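Local coordinates for nucleotide pyrophosphohydrolase (Bacillus cereus, PDB 5IE9) that hydrolyses nucleoside triphosphates as a MazG-family nucleotide pyrophosphohydrolase, probably releasing pyrophosphate with the help of bound divalent metal ions, at the interface of chains A and B. Sequence-based numbering; all coordinates share one arbitrary frame. Chains: chain A/B, Nucleotide pyrophosphohydrolase.

The interface of chains A and B. Residues chain A 45, 49, 63; chain B 27-28, 81.
The C-terminal end of helix 27-49 of chain A, carrying A:Val45 and A:Tyr49, meets the first turn of the same helix in chain B, at B:Pro27 and B:Leu28, and the loop residue B:Leu81 just after helix 61-80; A:Ile63 joins from the start of its own helix 61-80. This apolar patch, with no polar pair within bonding reach across it, belongs to a two-fold interface of the deposited assembly, probably the subunit contact of this all-helical MazG-family enzyme. A:Tyr49 has CG anti to the carbonyl carbon (chi1 -54°), which lays one face of its long flat ring against two partners, B:Pro27 at the CG end and B:Leu81 at the hydroxyl end. CG of B:Pro27 lies over that face, 3.5 Å from CG of A:Tyr49 and displaced toward the rim, a CH-pi contact. Proline suits the first turn of a helix, where its missing N-H costs no helical bond, and its compact ring offers C-H groups to the aromatic face. Over the phenol end of the same face, CD2 of B:Leu81 lies 3.6 Å from CZ and 3.4 Å from the hydroxyl OH of A:Tyr49. The other branch of the forked leucine, CD1, meets CD1 of A:Ile63 at 3.7 Å, reached by isoleucine's long CG1-CD1 arm. A:Val45, one turn before the tyrosine, turns CG1 anti to its backbone N (chi1 173°); this short branch lets the chain B helix start come close, touching the carbonyl O of B:Pro27 at 3.6 Å and CD1 of B:Leu28 at 4.0 Å.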
# COMPACT_ATOMS: atom_id res chain seq x y z
N VAL A 45 2.03 -5.14 12.20
CA VAL A 45 3.48 -4.91 12.31
C VAL A 45 3.75 -3.71 13.24
O VAL A 45 4.58 -3.82 14.15
CB VAL A 45 4.16 -4.72 10.93
CG1 VAL A 45 5.62 -4.31 11.06
CG2 VAL A 45 4.06 -5.99 10.11
N TYR A 49 5.72 -4.05 16.74
CA TYR A 49 7.11 -3.61 16.49
C TYR A 49 7.36 -2.09 16.38
O TYR A 49 8.48 -1.65 16.07
CB TYR A 49 7.71 -4.38 15.29
CG TYR A 49 7.62 -5.89 15.44
CD1 TYR A 49 8.54 -6.59 16.24
CD2 TYR A 49 6.61 -6.62 14.80
CE1 TYR A 49 8.45 -7.97 16.39
CE2 TYR A 49 6.51 -8.00 14.95
CZ TYR A 49 7.43 -8.67 15.74
OH TYR A 49 7.33 -10.03 15.87
N ILE A 63 -0.15 -11.46 13.66
CA ILE A 63 0.69 -11.10 12.52
C ILE A 63 0.86 -12.28 11.53
O ILE A 63 0.89 -12.07 10.32
CB ILE A 63 2.03 -10.47 12.97
CG1 ILE A 63 2.92 -10.12 11.78
CG2 ILE A 63 2.75 -11.36 13.99
CD1 ILE A 63 3.93 -9.03 12.08
N PRO B 27 11.27 -5.43 11.03
CA PRO B 27 9.87 -5.52 10.55
C PRO B 27 9.29 -4.22 9.96
O PRO B 27 8.58 -4.27 8.95
CB PRO B 27 9.09 -5.98 11.79
CG PRO B 27 10.08 -6.11 12.90
CD PRO B 27 11.44 -6.17 12.29
N LEU B 28 9.60 -3.07 10.56
CA LEU B 28 9.04 -1.79 10.11
C LEU B 28 9.64 -1.34 8.78
O LEU B 28 8.94 -0.76 7.94
CB LEU B 28 9.20 -0.73 11.20
CG LEU B 28 8.03 0.20 11.56
CD1 LEU B 28 6.67 -0.49 11.54
CD2 LEU B 28 8.29 0.82 12.93
N LEU B 81 10.51 -13.28 11.20
CA LEU B 81 9.75 -13.48 12.43
C LEU B 81 9.45 -14.96 12.71
O LEU B 81 8.52 -15.28 13.45
CB LEU B 81 8.45 -12.65 12.40
CG LEU B 81 8.52 -11.21 11.89
CD1 LEU B 81 7.16 -10.78 11.38
CD2 LEU B 81 9.05 -10.24 12.94